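Local coordinates for protein endoglucanase (Komagataeibacter sucrofermentans, PDB 6VC5) that probably hydrolyses internal beta-1,4-glucosidic linkages in cellulose and related beta-glucans, as a family 8 glycoside hydrolase, at residues G188-W193 against F209-G214; K194-W199 against P217-D222. All blocks are in the same frame, centred on the assembly; numbering follows the deposited sequence.

Contact 1: G188-W193 against F209-G214; sequences GRFGEW and FSIAKG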
ATOM      1  N   GLY A 188      14.929  10.435   2.469  1.00 10.90           N
ATOM      2  CA  GLY A 188      13.766  11.177   2.923  1.00  9.90           C
ATOM      3  C   GLY A 188      13.288  10.728   4.286  1.00 11.24           C
ATOM      4  O   GLY A 188      12.149  10.276   4.437  1.00 12.77           O
ATOM      5  N   ARG A 189      14.157  10.838   5.285  1.00  9.84           N
ATOM      6  CA  ARG A 189      13.808  10.469   6.651  1.00 10.68           C
ATOM      7  C   ARG A 189      14.124  11.629   7.579  1.00 10.71           C
ATOM      8  O   ARG A 189      15.073  12.382   7.347  1.00 13.22           O
ATOM      9  CB  ARG A 189      14.522   9.180   7.085  1.00 14.13           C
ATOM     10  CG  ARG A 189      14.039   7.978   6.285  1.00 15.22           C
ATOM     11  CD  ARG A 189      14.648   6.678   6.759  1.00 16.38           C
ATOM     12  NE  ARG A 189      16.101   6.657   6.574  1.00 16.94           N
ATOM     13  CZ  ARG A 189      16.966   6.291   7.519  1.00 19.49           C
ATOM     14  NH1 ARG A 189      16.527   5.923   8.712  1.00 20.10           N
ATOM     15  NH2 ARG A 189      18.274   6.290   7.276  1.00 20.09           N
ATOM     16  N   PHE A 190      13.307  11.778   8.618  1.00  8.53           N
ATOM     17  CA  PHE A 190      13.271  13.036   9.352  1.00  8.17           C
ATOM     18  C   PHE A 190      13.142  12.786  10.845  1.00  9.26           C
ATOM     19  O   PHE A 190      12.601  11.768  11.291  1.00  9.77           O
ATOM     20  CB  PHE A 190      12.088  13.911   8.891  1.00  9.27           C
ATOM     21  CG  PHE A 190      12.141  14.273   7.437  1.00  8.64           C
ATOM     22  CD1 PHE A 190      12.768  15.440   7.018  1.00  9.33           C
ATOM     23  CD2 PHE A 190      11.599  13.428   6.483  1.00  9.85           C
ATOM     24  CE1 PHE A 190      12.834  15.750   5.663  1.00  9.89           C
ATOM     25  CE2 PHE A 190      11.656  13.726   5.148  1.00 10.12           C
ATOM     26  CZ  PHE A 190      12.284  14.889   4.728  1.00  9.60           C
ATOM     27  N   GLY A 191      13.604  13.764  11.614  1.00  9.34           N
ATOM     28  CA  GLY A 191      13.331  13.762  13.035  1.00 10.08           C
ATOM     29  C   GLY A 191      14.304  12.892  13.793  1.00 11.40           C
ATOM     30  O   GLY A 191      15.199  12.251  13.231  1.00 11.75           O
ATOM     31  N   GLU A 192      14.100  12.872  15.118  1.00 10.91           N
ATOM     32  CA  GLU A 192      14.990  12.148  16.018  1.00 11.45           C
ATOM     33  C   GLU A 192      14.978  10.638  15.786  1.00 11.81           C
ATOM     34  O   GLU A 192      15.941   9.963  16.168  1.00 14.52           O
ATOM     35  CB  GLU A 192      14.634  12.453  17.473  1.00 13.10           C
ATOM     36  CG  GLU A 192      13.225  12.014  17.870  1.00 15.83           C
ATOM     37  CD  GLU A 192      12.666  12.850  19.012  1.00 18.84           C
ATOM     38  OE1 GLU A 192      12.169  13.969  18.754  1.00 20.15           O
ATOM     39  OE2 GLU A 192      12.731  12.388  20.169  1.00 21.09           O
ATOM     40  N   TRP A 193      13.919  10.088  15.193  1.00 10.48           N
ATOM     41  CA  TRP A 193      13.835   8.660  14.920  1.00 10.12           C
ATOM     42  C   TRP A 193      14.199   8.304  13.485  1.00  9.63           C
ATOM     43  O   TRP A 193      14.230   7.112  13.144  1.00  9.97           O
ATOM     44  CB  TRP A 193      12.426   8.150  15.224  1.00 10.32           C
ATOM     45  CG  TRP A 193      12.001   8.439  16.616  1.00 12.47           C
ATOM     46  CD1 TRP A 193      11.039   9.321  17.019  1.00 14.73           C
ATOM     47  CD2 TRP A 193      12.531   7.841  17.801  1.00 12.86           C
ATOM     48  NE1 TRP A 193      10.933   9.300  18.398  1.00 15.93           N
ATOM     49  CE2 TRP A 193      11.837   8.396  18.897  1.00 13.58           C
ATOM     50  CE3 TRP A 193      13.517   6.875  18.039  1.00 12.76           C
ATOM     51  CZ2 TRP A 193      12.115   8.035  20.222  1.00 14.13           C
ATOM     52  CZ3 TRP A 193      13.785   6.505  19.364  1.00 14.52           C
ATOM     53  CH2 TRP A 193      13.084   7.086  20.432  1.00 13.76           C
ATOM     54  N   PHE A 209      14.869  17.831  -0.375  1.00  8.21           N
ATOM     55  CA  PHE A 209      13.811  16.998   0.199  1.00  8.22           C
ATOM     56  C   PHE A 209      13.226  17.665   1.435  1.00  9.70           C
ATOM     57  O   PHE A 209      13.958  18.224   2.264  1.00 12.60           O
ATOM     58  CB  PHE A 209      14.385  15.657   0.669  1.00  8.73           C
ATOM     59  CG  PHE A 209      14.636  14.642  -0.418  1.00  9.38           C
ATOM     60  CD1 PHE A 209      15.214  14.989  -1.644  1.00 10.33           C
ATOM     61  CD2 PHE A 209      14.337  13.312  -0.188  1.00 10.96           C
ATOM     62  CE1 PHE A 209      15.461  14.015  -2.621  1.00 11.03           C
ATOM     63  CE2 PHE A 209      14.579  12.344  -1.161  1.00 11.32           C
ATOM     64  CZ  PHE A 209      15.146  12.701  -2.381  1.00 11.78           C
ATOM     65  N   SER A 210      11.907  17.549   1.595  1.00  7.91           N
ATOM     66  CA  SER A 210      11.241  18.097   2.767  1.00  8.40           C
ATOM     67  C   SER A 210       9.963  17.310   3.049  1.00  7.62           C
ATOM     68  O   SER A 210       9.504  16.506   2.237  1.00  9.12           O
ATOM     69  CB  SER A 210      10.943  19.594   2.587  1.00 11.86           C
ATOM     70  OG  SER A 210      10.154  19.810   1.433  1.00 13.66           O
ATOM     71  N   ILE A 211       9.399  17.541   4.224  1.00  6.74           N
ATOM     72  CA  ILE A 211       8.088  16.995   4.547  1.00  7.20           C
ATOM     73  C   ILE A 211       7.051  17.830   3.810  1.00  8.91           C
ATOM     74  O   ILE A 211       7.097  19.066   3.844  1.00 11.39           O
ATOM     75  CB  ILE A 211       7.866  17.017   6.066  1.00  7.18           C
ATOM     76  CG1 ILE A 211       8.953  16.211   6.787  1.00  8.37           C
ATOM     77  CG2 ILE A 211       6.492  16.474   6.412  1.00  9.33           C
ATOM     78  CD1 ILE A 211       8.987  16.471   8.298  1.00 10.78           C
ATOM     79  N   ALA A 212       6.116  17.168   3.124  1.00  7.64           N
ATOM     80  CA  ALA A 212       5.207  17.903   2.251  1.00  8.35           C
ATOM     81  C   ALA A 212       4.245  18.762   3.062  1.00  9.01           C
ATOM     82  O   ALA A 212       3.764  18.352   4.122  1.00  9.39           O
ATOM     83  CB  ALA A 212       4.396  16.928   1.399  1.00  7.97           C
ATOM     84  N   LYS A 213       3.975  19.964   2.551  1.00  9.89           N
ATOM     85  CA  LYS A 213       2.883  20.768   3.074  1.00 10.88           C
ATOM     86  C   LYS A 213       1.554  20.176   2.615  1.00 12.03           C
ATOM     87  O   LYS A 213       1.483  19.462   1.608  1.00 13.58           O
ATOM     88  CB  LYS A 213       3.002  22.203   2.560  1.00 14.59           C
ATOM     89  CG  LYS A 213       4.233  22.920   3.104  1.00 18.52           C
ATOM     90  CD  LYS A 213       4.068  23.165   4.600  1.00 20.54           C
ATOM     91  CE  LYS A 213       5.190  24.029   5.167  1.00 23.66           C
ATOM     92  NZ  LYS A 213       6.466  23.271   5.313  1.00 25.84           N
ATOM     93  N   GLY A 214       0.496  20.463   3.375  1.00  9.66           N
ATOM     94  CA  GLY A 214      -0.841  20.009   3.032  1.00  8.81           C
ATOM     95  C   GLY A 214      -1.352  18.859   3.866  1.00  7.45           C
ATOM     96  O   GLY A 214      -2.536  18.506   3.746  1.00  7.38           O
TER
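Ile211 CG1 sits over one face of the Phe190 ring, nearly above its centre: the CH-pi contact measures 3.7 Å from CG1 to the centroid, 8° off the ring normal. At the edge of the same ring, close to its plane, lies the carbonyl oxygen of Phe209, 4.4 Å from Phe190 CE1. The backbone of Ser210 approaches the ring tip, its C atom 3.8 Å from Phe190 CZ. The second flat group, the Phe209 ring, meets Gly188 at its edge, with CD2 3.8 Å from Gly188 CA, just where the chain leaves helix 172-187. Phe190 CG stands anti to the carbonyl carbon (chi1 -60°), and the ring beyond it is set against strand 209-211. Phe190 and Ile211 run past each other in opposite directions, and Ile211 CD1 continues the contact to Phe190 CG at 3.9 Å. Leu200 and Leu262 also touch Phe190, and Lys187 makes a cation-pi contact with Phe209. The loop leaving the helix is thereby packed against an edge strand of the three-stranded antiparallel sheet, where the backbone of Ser210 is hydrogen-bonded to Ser201 of strand 200-203. With no hydrogen bond between the segments, the contact rests on dispersion and CH-pi attraction, and so on how closely Ile211 and the backbone of Ser210 fit the Phe190 ring.

Contact 2: K194-W199 against P217-D222; sequences KLPPDW and PRFSYD
Within the (alpha/alpha)6 barrel of glycoside hydrolase family 8, Asp198 ties the loop ahead of strand 200-203 to strand 218-219 and the turn that follows it. Its backbone N donates to Arg218 O, a nearly straight bond (2.9 Å, 172° at the hydrogen) in the carbonyl plane. Its carboxylate reaches into the turn, where the hydroxyl of Ser220 goes to OD2 and backbone N-H groups go to OD1. Ser220 OG donates to the syn lone pair of Asp198 OD2 at 2.6 Å, while Ser220 N meets OD1 at 3.0 Å, also on the syn side but 33° out of the carboxylate plane. A weak bond of 3.4 Å from Asp222 N and a further one from Ala223 N add to the grip on OD1, so the buried carboxylate is fixed in rotation and organises the backbone of the turn. Beside this polar centre, Phe219 CG is anti to the backbone N (chi1 172°) and the ring packs against Leu195 and Pro196. Leu195 crosses it at about a right angle, with CD2 over one face, 4.2 Å from the centroid. Pro196 lies alongside, and its O, buried without a polar partner in the model, faces the ring edge in plane, 3.2 Å from Phe219 CD1. Phe244 of helix 238-251 touches both Leu195 and Pro196. Asp222 OD2 is held by Asn153 ND2; toward Trp199, one water accepts from Trp199 NE1 at 2.7 Å and donates to Asp222 OD1 at 3.1 Å.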
ATOM      1  N   LYS A 194      14.453   9.302  12.639  1.00  9.80           N
ATOM      2  CA  LYS A 194      14.857   9.088  11.252  1.00 10.51           C
ATOM      3  C   LYS A 194      13.825   8.237  10.512  1.00  8.93           C
ATOM      4  O   LYS A 194      14.134   7.197   9.930  1.00 10.85           O
ATOM      5  CB  LYS A 194      16.264   8.487  11.164  1.00 16.67           C
ATOM      6  CG  LYS A 194      17.318   9.303  11.888  1.00 20.32           C
ATOM      7  CD  LYS A 194      18.460   8.429  12.384  1.00 24.26           C
ATOM      8  CE  LYS A 194      19.600   8.408  11.383  1.00 26.79           C
ATOM      9  NZ  LYS A 194      20.919   8.606  12.045  1.00 29.33           N
ATOM     10  N   LEU A 195      12.570   8.715  10.543  1.00  7.14           N
ATOM     11  CA  LEU A 195      11.434   8.000   9.980  1.00  6.83           C
ATOM     12  C   LEU A 195      10.989   8.634   8.666  1.00  7.11           C
ATOM     13  O   LEU A 195      11.113   9.849   8.471  1.00  7.59           O
ATOM     14  CB  LEU A 195      10.252   8.049  10.961  1.00  6.55           C
ATOM     15  CG  LEU A 195      10.444   7.247  12.256  1.00  7.18           C
ATOM     16  CD1 LEU A 195       9.460   7.691  13.318  1.00  9.18           C
ATOM     17  CD2 LEU A 195      10.308   5.733  12.005  1.00  8.98           C
ATOM     18  N   PRO A 196      10.420   7.841   7.765  1.00  6.88           N
ATOM     19  CA  PRO A 196       9.838   8.417   6.553  1.00  6.96           C
ATOM     20  C   PRO A 196       8.538   9.114   6.872  1.00  7.21           C
ATOM     21  O   PRO A 196       7.796   8.693   7.789  1.00  8.21           O
ATOM     22  CB  PRO A 196       9.607   7.188   5.658  1.00  8.87           C
ATOM     23  CG  PRO A 196       9.326   6.071   6.662  1.00 10.62           C
ATOM     24  CD  PRO A 196      10.215   6.382   7.855  1.00  9.44           C
ATOM     25  N   PRO A 197       8.189  10.179   6.161  1.00  5.85           N
ATOM     26  CA  PRO A 197       6.901  10.837   6.373  1.00  6.84           C
ATOM     27  C   PRO A 197       5.801  10.135   5.587  1.00  6.52           C
ATOM     28  O   PRO A 197       6.047   9.403   4.619  1.00  7.49           O
ATOM     29  CB  PRO A 197       7.137  12.240   5.801  1.00  8.34           C
ATOM     30  CG  PRO A 197       8.077  11.986   4.657  1.00  8.11           C
ATOM     31  CD  PRO A 197       8.965  10.827   5.080  1.00  7.59           C
ATOM     32  N   ASP A 198       4.557  10.394   6.012  1.00  6.11           N
ATOM     33  CA  ASP A 198       3.405  10.025   5.193  1.00  4.02           C
ATOM     34  C   ASP A 198       3.522  10.622   3.790  1.00  4.68           C
ATOM     35  O   ASP A 198       3.220   9.948   2.793  1.00  6.41           O
ATOM     36  CB  ASP A 198       2.106  10.518   5.844  1.00  6.75           C
ATOM     37  CG  ASP A 198       1.777   9.825   7.169  1.00  8.98           C
ATOM     38  OD1 ASP A 198       2.084   8.618   7.355  1.00  7.31           O
ATOM     39  OD2 ASP A 198       1.150  10.510   8.023  1.00 11.10           O
ATOM     40  N   TRP A 199       3.980  11.873   3.692  1.00  5.05           N
ATOM     41  CA  TRP A 199       4.021  12.618   2.432  1.00  3.91           C
ATOM     42  C   TRP A 199       5.343  13.369   2.346  1.00  5.01           C
ATOM     43  O   TRP A 199       5.655  14.181   3.230  1.00  6.14           O
ATOM     44  CB  TRP A 199       2.855  13.612   2.370  1.00  5.96           C
ATOM     45  CG  TRP A 199       1.492  12.939   2.400  1.00  7.00           C
ATOM     46  CD1 TRP A 199       0.682  12.755   3.493  1.00  7.40           C
ATOM     47  CD2 TRP A 199       0.800  12.377   1.289  1.00  6.74           C
ATOM     48  NE1 TRP A 199      -0.466  12.096   3.123  1.00  7.77           N
ATOM     49  CE2 TRP A 199      -0.420  11.861   1.772  1.00  8.53           C
ATOM     50  CE3 TRP A 199       1.093  12.258  -0.072  1.00  8.91           C
ATOM     51  CZ2 TRP A 199      -1.353  11.239   0.930  1.00  9.19           C
ATOM     52  CZ3 TRP A 199       0.172  11.632  -0.905  1.00  8.92           C
ATOM     53  CH2 TRP A 199      -1.031  11.136  -0.401  1.00  9.26           C
ATOM     54  N   PRO A 217       2.766  16.897   9.544  1.00 10.15           N
ATOM     55  CA  PRO A 217       4.124  16.387   9.241  1.00  9.17           C
ATOM     56  C   PRO A 217       4.500  15.186  10.103  1.00 10.03           C
ATOM     57  O   PRO A 217       5.337  15.259  11.013  1.00 11.06           O
ATOM     58  CB  PRO A 217       4.996  17.610   9.535  1.00 10.55           C
ATOM     59  CG  PRO A 217       4.277  18.275  10.681  1.00 12.16           C
ATOM     60  CD  PRO A 217       2.809  18.138  10.343  1.00 12.20           C
ATOM     61  N   ARG A 218       3.904  14.034   9.793  1.00  7.90           N
ATOM     62  CA  ARG A 218       3.926  12.878  10.676  1.00  7.96           C
ATOM     63  C   ARG A 218       4.380  11.620   9.948  1.00  7.16           C
ATOM     64  O   ARG A 218       4.288  11.518   8.721  1.00  7.93           O
ATOM     65  CB  ARG A 218       2.533  12.601  11.251  1.00  7.84           C
ATOM     66  CG  ARG A 218       2.001  13.726  12.084  1.00  7.51           C
ATOM     67  CD  ARG A 218       0.539  13.525  12.353  1.00  8.45           C
ATOM     68  NE  ARG A 218       0.026  14.612  13.181  1.00  9.45           N
ATOM     69  CZ  ARG A 218      -1.244  14.721  13.536  1.00 12.38           C
ATOM     70  NH1 ARG A 218      -2.118  13.809  13.137  1.00 12.73           N
ATOM     71  NH2 ARG A 218      -1.634  15.742  14.299  1.00 15.73           N
ATOM     72  N   PHE A 219       4.869  10.672  10.726  1.00  6.94           N
ATOM     73  CA  PHE A 219       4.905   9.245  10.407  1.00  7.08           C
ATOM     74  C   PHE A 219       3.655   8.654  11.036  1.00  7.09           C
ATOM     75  O   PHE A 219       3.554   8.660  12.200  1.00  8.33           O
ATOM     76  CB  PHE A 219       6.146   8.588  11.045  1.00  7.91           C
ATOM     77  CG  PHE A 219       6.185   7.070  10.946  1.00  8.24           C
ATOM     78  CD1 PHE A 219       6.749   6.444   9.888  1.00  8.05           C
ATOM     79  CD2 PHE A 219       5.715   6.304  11.974  1.00  9.37           C
ATOM     80  CE1 PHE A 219       6.821   5.080   9.832  1.00  8.19           C
ATOM     81  CE2 PHE A 219       5.771   4.929  11.925  1.00  9.60           C
ATOM     82  CZ  PHE A 219       6.312   4.316  10.839  1.00  9.01           C
ATOM     83  N   SER A 220       2.726   8.161  10.232  1.00  6.85           N
ATOM     84  CA  SER A 220       1.471   7.653  10.740  1.00  7.17           C
ATOM     85  C   SER A 220       0.839   6.596   9.836  1.00  6.74           C
ATOM     86  O   SER A 220       1.483   5.665   9.472  1.00  7.10           O
ATOM     87  CB  SER A 220       0.493   8.788  11.097  1.00  9.12           C
ATOM     88  OG  SER A 220      -0.146   9.381  10.024  1.00 11.27           O
ATOM     89  N   TYR A 221      -0.417   6.784   9.497  1.00  6.06           N
ATOM     90  CA  TYR A 221      -1.210   5.722   8.944  1.00  7.00           C
ATOM     91  C   TYR A 221      -0.850   5.312   7.525  1.00  7.77           C
ATOM     92  O   TYR A 221      -1.179   4.248   7.109  1.00  9.57           O
ATOM     93  CB  TYR A 221      -2.686   6.089   9.065  1.00  9.17           C
ATOM     94  CG  TYR A 221      -3.091   6.257  10.494  1.00 11.09           C
ATOM     95  CD1 TYR A 221      -3.461   5.188  11.233  1.00 11.66           C
ATOM     96  CD2 TYR A 221      -3.051   7.484  11.110  1.00 13.72           C
ATOM     97  CE1 TYR A 221      -3.815   5.318  12.542  1.00 15.19           C
ATOM     98  CE2 TYR A 221      -3.392   7.619  12.439  1.00 15.43           C
ATOM     99  CZ  TYR A 221      -3.779   6.533  13.140  1.00 16.14           C
ATOM    100  OH  TYR A 221      -4.158   6.565  14.455  1.00 19.82           O
ATOM    101  N   ASP A 222      -0.154   6.183   6.804  1.00  8.04           N
ATOM    102  CA  ASP A 222       0.414   5.823   5.510  1.00  9.42           C
ATOM    103  C   ASP A 222       1.814   5.213   5.643  1.00  7.04           C
ATOM    104  O   ASP A 222       2.078   4.122   5.182  1.00  6.13           O
ATOM    105  CB  ASP A 222       0.556   7.070   4.617  1.00 11.15           C
ATOM    106  CG  ASP A 222      -0.777   7.674   4.166  1.00 18.65           C
ATOM    107  OD1 ASP A 222      -1.402   8.400   4.958  1.00 24.08           O
ATOM    108  OD2 ASP A 222      -1.162   7.496   3.006  1.00 19.08           O
TER
HETATM  109  O   HOH W   1      -1.770   9.194   7.237  1.00 25.23           O
HETATM  110  O   HOH W   2      -1.707  11.536   6.374  1.00 31.71           O
HETATM  111  O   HOH W   3       3.854  13.529   6.215  1.00 12.18           O
HETATM  112  O   HOH W   4      -2.654  11.137   4.404  1.00 29.87           O

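In the fold
Contacts 1 and 2 adjoin, their centres about 7 Å apart, and their segments alternate along the chain: 188-193 runs straight into 194-199, and 209-214 leads on to 217-222. Contact 1 is the outer one, its centre about 19 Å from the centre of the chain against 14 Å for contact 2. A probable hydrogen bond, Phe190 N to Leu195 O at 2.9 Å, folds the loop back on itself where Lys194 and Leu195 both face Phe190 in a G1 beta bulge. Between the second segments, Ile211 CG2 packs 3.6 Å from Pro217 CB. Contact 1 is apolar and near the surface, while contact 2 is buried and hydrogen-bonded.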